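Local coordinates for protein AtxE2 (Asticcacaulis excentricus, PDB 5TXE) that hydrolyses the isopeptide bond of the lasso peptides astexin-2 and astexin-3, recognising their threaded shape and converting them to linear peptides, at residues A[372-377]-A[386-391]; A[67-72]-A[90-95]. The protein carries 1 engineered substitution. All coordinates share one frame; numbering follows the deposited sequence.

Interaction 1: A[372-377]-A[386-391]; sequences RRLVTL and PLYDPN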
loop_
_atom_site.group_PDB
_atom_site.type_symbol
_atom_site.label_atom_id
_atom_site.label_comp_id
_atom_site.label_asym_id
_atom_site.label_seq_id
_atom_site.Cartn_x
_atom_site.Cartn_y
_atom_site.Cartn_z
ATOM N N ARG A 372 -9.851 -2.961 8.919
ATOM C CA ARG A 372 -8.970 -2.565 9.934
ATOM C C ARG A 372 -9.693 -2.030 11.194
ATOM O O ARG A 372 -10.562 -1.139 11.133
ATOM C CB ARG A 372 -7.982 -1.534 9.394
ATOM C CG ARG A 372 -6.676 -1.510 10.121
ATOM C CD ARG A 372 -5.662 -0.609 9.423
ATOM N NE ARG A 372 -5.255 -1.213 8.169
ATOM C CZ ARG A 372 -4.748 -0.532 7.153
ATOM N NH1 ARG A 372 -4.563 0.783 7.234
ATOM N NH2 ARG A 372 -4.386 -1.161 6.051
ATOM N N ARG A 373 -9.279 -2.576 12.337
ATOM C CA ARG A 373 -9.783 -2.178 13.617
ATOM C C ARG A 373 -8.674 -2.280 14.639
ATOM O O ARG A 373 -7.576 -2.795 14.345
ATOM C CB ARG A 373 -10.895 -3.134 13.996
ATOM C CG ARG A 373 -10.401 -4.533 14.132
ATOM C CD ARG A 373 -11.384 -5.440 14.806
ATOM N NE ARG A 373 -10.855 -6.783 14.777
ATOM C CZ ARG A 373 -11.456 -7.884 15.267
ATOM N NH1 ARG A 373 -12.653 -7.853 15.849
ATOM N NH2 ARG A 373 -10.839 -9.045 15.147
ATOM N N LEU A 374 -8.953 -1.775 15.825
ATOM C CA LEU A 374 -8.036 -1.936 16.944
ATOM C C LEU A 374 -8.453 -3.125 17.821
ATOM O O LEU A 374 -9.624 -3.370 18.045
ATOM C CB LEU A 374 -7.985 -0.692 17.793
ATOM C CG LEU A 374 -7.064 0.479 17.448
ATOM C CD1 LEU A 374 -6.528 0.449 16.047
ATOM C CD2 LEU A 374 -7.736 1.776 17.781
ATOM N N VAL A 375 -7.450 -3.777 18.380
ATOM C CA VAL A 375 -7.546 -5.051 19.030
ATOM C C VAL A 375 -6.525 -5.034 20.150
ATOM O O VAL A 375 -5.536 -4.274 20.074
ATOM C CB VAL A 375 -7.257 -6.051 17.903
ATOM C CG1 VAL A 375 -6.005 -6.871 18.044
ATOM C CG2 VAL A 375 -8.493 -6.729 17.393
ATOM N N THR A 376 -6.789 -5.783 21.234
ATOM C CA THR A 376 -5.747 -6.039 22.268
ATOM C C THR A 376 -5.349 -7.481 22.263
ATOM O O THR A 376 -6.156 -8.361 22.092
ATOM C CB THR A 376 -6.155 -5.658 23.724
ATOM O OG1 THR A 376 -7.319 -6.383 24.088
ATOM C CG2 THR A 376 -6.487 -4.228 23.843
ATOM N N LEU A 377 -4.075 -7.724 22.385
ATOM C CA LEU A 377 -3.586 -9.077 22.386
ATOM C C LEU A 377 -2.979 -9.346 23.782
ATOM O O LEU A 377 -2.073 -8.641 24.224
ATOM C CB LEU A 377 -2.558 -9.201 21.287
ATOM C CG LEU A 377 -2.451 -10.526 20.550
ATOM C CD1 LEU A 377 -3.761 -11.255 20.393
ATOM C CD2 LEU A 377 -1.929 -10.275 19.162
ATOM N N PRO A 386 -11.389 -7.504 20.619
ATOM C CA PRO A 386 -11.770 -6.220 20.028
ATOM C C PRO A 386 -11.575 -5.118 21.006
ATOM O O PRO A 386 -11.857 -5.319 22.149
ATOM C CB PRO A 386 -13.281 -6.346 19.816
ATOM C CG PRO A 386 -13.566 -7.787 19.809
ATOM C CD PRO A 386 -12.520 -8.440 20.674
ATOM N N LEU A 387 -11.028 -4.003 20.564
ATOM C CA LEU A 387 -10.969 -2.788 21.357
ATOM C C LEU A 387 -11.823 -1.683 20.711
ATOM O O LEU A 387 -12.625 -1.087 21.371
ATOM C CB LEU A 387 -9.531 -2.331 21.487
ATOM C CG LEU A 387 -9.368 -1.028 22.240
ATOM C CD1 LEU A 387 -9.812 -1.140 23.689
ATOM C CD2 LEU A 387 -7.912 -0.608 22.171
ATOM N N TYR A 388 -11.643 -1.430 19.413
ATOM C CA TYR A 388 -12.389 -0.388 18.684
ATOM C C TYR A 388 -12.518 -0.712 17.185
ATOM O O TYR A 388 -11.506 -0.893 16.502
ATOM C CB TYR A 388 -11.713 0.977 18.826
ATOM C CG TYR A 388 -12.412 2.058 18.069
ATOM C CD1 TYR A 388 -13.505 2.692 18.602
ATOM C CD2 TYR A 388 -11.995 2.433 16.793
ATOM C CE1 TYR A 388 -14.164 3.694 17.907
ATOM C CE2 TYR A 388 -12.651 3.427 16.058
ATOM C CZ TYR A 388 -13.730 4.062 16.611
ATOM O OH TYR A 388 -14.381 5.048 15.892
ATOM N N ASP A 389 -13.755 -0.773 16.689
ATOM C CA ASP A 389 -14.004 -1.051 15.287
ATOM C C ASP A 389 -14.760 0.129 14.705
ATOM O O ASP A 389 -15.894 0.354 15.090
ATOM C CB ASP A 389 -14.772 -2.330 15.100
ATOM C CG ASP A 389 -14.788 -2.796 13.617
ATOM O OD1 ASP A 389 -14.547 -1.944 12.710
ATOM O OD2 ASP A 389 -15.045 -4.000 13.364
ATOM N N PRO A 390 -14.122 0.902 13.786
ATOM C CA PRO A 390 -14.786 2.074 13.260
ATOM C C PRO A 390 -15.873 1.667 12.291
ATOM O O PRO A 390 -16.589 2.530 11.840
ATOM C CB PRO A 390 -13.651 2.836 12.537
ATOM C CG PRO A 390 -12.730 1.774 12.087
ATOM C CD PRO A 390 -12.816 0.679 13.130
ATOM N N ASN A 391 -15.983 0.396 11.918
ATOM C CA ASN A 391 -17.105 -0.030 11.116
ATOM C C ASN A 391 -18.177 -0.856 11.922
ATOM O O ASN A 391 -17.886 -1.369 12.965
ATOM C CB ASN A 391 -16.558 -0.787 9.913
ATOM C CG ASN A 391 -15.815 0.137 8.947
ATOM O OD1 ASN A 391 -16.402 1.077 8.397
ATOM N ND2 ASN A 391 -14.531 -0.096 8.761
HETATM O O HOH W 1 -13.307 -2.049 10.526
HETATM O O HOH W 2 -14.596 -5.724 15.993
HETATM O O HOH W 3 -9.660 -5.436 24.266
#
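Arg-373 and Asp-389 cross obliquely at the end of this strand pair, guanidinium and carboxylate planes 63° apart. CB of Arg-373 lies 3.9 Å from CG of Asp-389. CG of Arg-373 is in the crowded position between the backbone N and the carbonyl carbon, and from there the chain runs extended to NE, side by side with Pro-386. Arg-373 NH1 comes to 4.1 Å from the Pro-386 CG. The two charged ends do not touch. A water in the guanidinium plane accepts from Arg-373 NH1 and donates to Asp-389 OD2, while Arg-373 NE turns to Gln-365. Asp-389 OD1 accepts a hydrogen bond from Asn-391 N, 2.9 Å away and above the carboxylate plane, which makes an Asx turn. A second water ties that oxygen to Arg-372 O and Asn-391 ND2. Leu-374 points to the same face as Tyr-388, its CD2 4.2 Å from the Tyr-388 CB. The tyrosine ring then leads away, and its OH is hydrogen-bonded to Arg-87 NH2. Leu-374 N reaches Tyr-388 O at 2.8 Å, in the carbonyl plane. Leu-374 O is gripped twice, by Leu-387 N at 3.0 Å and Tyr-388 N at 3.1 Å, both above its carbonyl plane. Leu-387 and Tyr-388 thus both stand opposite Leu-374. This is a classic beta bulge in the antiparallel hairpin 373-378/384-388, whose second strand is outermost in a four-stranded sheet.

Interaction 2: A[67-72]-A[90-95]; sequences GRYVAF and VKATDG
Strands 69-72 and 90-92 run antiparallel, with Val-70 and Lys-91 as the hydrogen-bonded pair: Val-70 N meets Lys-91 O at 2.8 Å and Lys-91 N meets Val-70 O at 2.9 Å. Tyr-69, Ala-71, Val-90 and Ala-92 share one face. The Tyr-69 ring packs on Val-90 and Ala-92, with CE1 3.7 Å from Ala-92 CB and CD1 3.9 Å from Val-90 CG1. On the other face, the Val-70 and Lys-91 side chains cross obliquely, Val-70 CG1 touching Lys-91 CB. That CB also sits at the edge of the Phe-72 ring, 4.1 Å from CE1. Thr-93 closes the pair. Its N donates to Arg-68 O at 2.8 Å, and its OG1 donates to Gly-67 O at 3.0 Å, on a lone pair. Thr-93 is the second residue of a type I turn from Ala-92 to Gly-95. An alanine here would probably loosen the join between this turn and Gly-67, since the hydroxyl bond and the CG2 packing beside Val-70 would go. Trp-134 and Leu-141, from strands 133-134 and 140-147, pack on the face of Ala-71 and Val-90. Strand 61-63 flanks Val-70 and Thr-93 through Leu-63.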
loop_
_atom_site.group_PDB
_atom_site.type_symbol
_atom_site.label_atom_id
_atom_site.label_comp_id
_atom_site.label_asym_id
_atom_site.label_seq_id
_atom_site.Cartn_x
_atom_site.Cartn_y
_atom_site.Cartn_z
ATOM N N GLY A 67 -0.055 4.592 29.346
ATOM C CA GLY A 67 -0.629 3.385 28.712
ATOM C C GLY A 67 -2.139 3.205 28.741
ATOM O O GLY A 67 -2.654 2.209 28.238
ATOM N N ARG A 68 -2.865 4.138 29.337
ATOM C CA ARG A 68 -4.302 3.934 29.527
ATOM C C ARG A 68 -5.173 4.350 28.346
ATOM O O ARG A 68 -6.333 3.989 28.304
ATOM C CB ARG A 68 -4.762 4.592 30.843
ATOM C CG ARG A 68 -4.312 3.749 32.075
ATOM C CD ARG A 68 -4.764 4.205 33.479
ATOM N NE ARG A 68 -4.809 5.669 33.507
ATOM C CZ ARG A 68 -5.875 6.404 33.826
ATOM N NH1 ARG A 68 -7.009 5.833 34.230
ATOM N NH2 ARG A 68 -5.797 7.730 33.757
ATOM N N TYR A 69 -4.611 5.112 27.402
ATOM C CA TYR A 69 -5.361 5.584 26.235
ATOM C C TYR A 69 -4.593 5.313 24.945
ATOM O O TYR A 69 -3.364 5.248 24.942
ATOM C CB TYR A 69 -5.704 7.082 26.377
ATOM C CG TYR A 69 -6.627 7.322 27.525
ATOM C CD1 TYR A 69 -8.001 7.182 27.371
ATOM C CD2 TYR A 69 -6.126 7.643 28.811
ATOM C CE1 TYR A 69 -8.860 7.374 28.448
ATOM C CE2 TYR A 69 -6.985 7.825 29.894
ATOM C CZ TYR A 69 -8.347 7.675 29.706
ATOM O OH TYR A 69 -9.215 7.853 30.765
ATOM N N VAL A 70 -5.328 5.105 23.862
ATOM C CA VAL A 70 -4.721 5.000 22.546
ATOM C C VAL A 70 -5.337 6.070 21.645
ATOM O O VAL A 70 -6.543 6.264 21.638
ATOM C CB VAL A 70 -4.884 3.606 21.938
ATOM C CG1 VAL A 70 -6.325 3.185 21.796
ATOM C CG2 VAL A 70 -4.161 3.532 20.597
ATOM N N ALA A 71 -4.485 6.766 20.912
ATOM C CA ALA A 71 -4.893 7.803 19.980
ATOM C C ALA A 71 -4.532 7.377 18.547
ATOM O O ALA A 71 -3.469 6.777 18.300
ATOM C CB ALA A 71 -4.189 9.109 20.322
ATOM N N PHE A 72 -5.425 7.692 17.616
ATOM C CA PHE A 72 -5.291 7.272 16.233
ATOM C C PHE A 72 -6.283 8.055 15.377
ATOM O O PHE A 72 -7.273 8.555 15.904
ATOM C CB PHE A 72 -5.591 5.779 16.108
ATOM C CG PHE A 72 -6.937 5.369 16.665
ATOM C CD1 PHE A 72 -7.121 5.230 18.009
ATOM C CD2 PHE A 72 -8.013 5.148 15.834
ATOM C CE1 PHE A 72 -8.355 4.841 18.518
ATOM C CE2 PHE A 72 -9.248 4.795 16.325
ATOM C CZ PHE A 72 -9.425 4.630 17.680
ATOM N N VAL A 90 -9.526 9.152 20.543
ATOM C CA VAL A 90 -8.871 8.693 21.761
ATOM C C VAL A 90 -9.788 7.657 22.387
ATOM O O VAL A 90 -10.969 7.848 22.456
ATOM C CB VAL A 90 -8.633 9.835 22.723
ATOM C CG1 VAL A 90 -8.147 9.303 24.057
ATOM C CG2 VAL A 90 -7.595 10.790 22.158
ATOM N N LYS A 91 -9.239 6.522 22.763
ATOM C CA LYS A 91 -10.019 5.399 23.293
ATOM C C LYS A 91 -9.266 4.786 24.495
ATOM O O LYS A 91 -8.057 4.531 24.410
ATOM C CB LYS A 91 -10.174 4.359 22.214
ATOM C CG LYS A 91 -10.689 3.021 22.685
ATOM C CD LYS A 91 -12.132 3.107 23.118
ATOM C CE LYS A 91 -12.699 1.693 23.183
ATOM N NZ LYS A 91 -14.124 1.688 23.520
ATOM N N ALA A 92 -9.959 4.572 25.603
ATOM C CA ALA A 92 -9.317 3.963 26.799
ATOM C C ALA A 92 -8.962 2.540 26.473
ATOM O O ALA A 92 -9.785 1.803 25.914
ATOM C CB ALA A 92 -10.245 4.002 27.999
ATOM N N THR A 93 -7.741 2.147 26.803
ATOM C CA THR A 93 -7.307 0.806 26.485
ATOM C C THR A 93 -7.994 -0.258 27.329
ATOM O O THR A 93 -7.983 -1.407 26.942
ATOM C CB THR A 93 -5.807 0.663 26.584
ATOM O OG1 THR A 93 -5.390 1.060 27.891
ATOM C CG2 THR A 93 -5.158 1.572 25.601
ATOM N N ASP A 94 -8.671 0.097 28.410
ATOM C CA ASP A 94 -9.421 -0.932 29.194
ATOM C C ASP A 94 -10.761 -1.343 28.608
ATOM O O ASP A 94 -11.414 -2.227 29.118
ATOM C CB ASP A 94 -9.601 -0.504 30.673
ATOM C CG ASP A 94 -10.535 0.692 30.859
ATOM O OD1 ASP A 94 -11.335 1.043 29.962
ATOM O OD2 ASP A 94 -10.455 1.308 31.943
ATOM N N GLY A 95 -11.211 -0.673 27.554
ATOM C CA GLY A 95 -12.446 -1.090 26.914
ATOM C C GLY A 95 -13.724 -0.616 27.557
ATOM O O GLY A 95 -14.789 -0.874 27.031
HETATM O O HOH W 4 -7.628 2.278 29.855
#

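In the fold
Interaction 2 closes before interaction 1 opens along the chain; their centres lie about 11 Å apart. Each lies within a hairpin of a different antiparallel sheet. Phe-72 is one of the joints. Its CE1 lies 3.2 Å from Leu-374 CD2, and its CZ is 3.5 Å from Tyr-388 CD2, the two ring planes being about 55° apart. Leu-387 packs on the other hairpin as well: its O is 3.3 Å from Lys-91 CE and its CD1 3.7 Å from Ala-92 O. Both contacts lie away from the catalytic residues, among them Ala-527, the engineered replacement of the nucleophile. Their mutual packing joins two neighbouring sheets, consistent with adjacent blades of a beta-propeller as in prolyl oligopeptidase relatives.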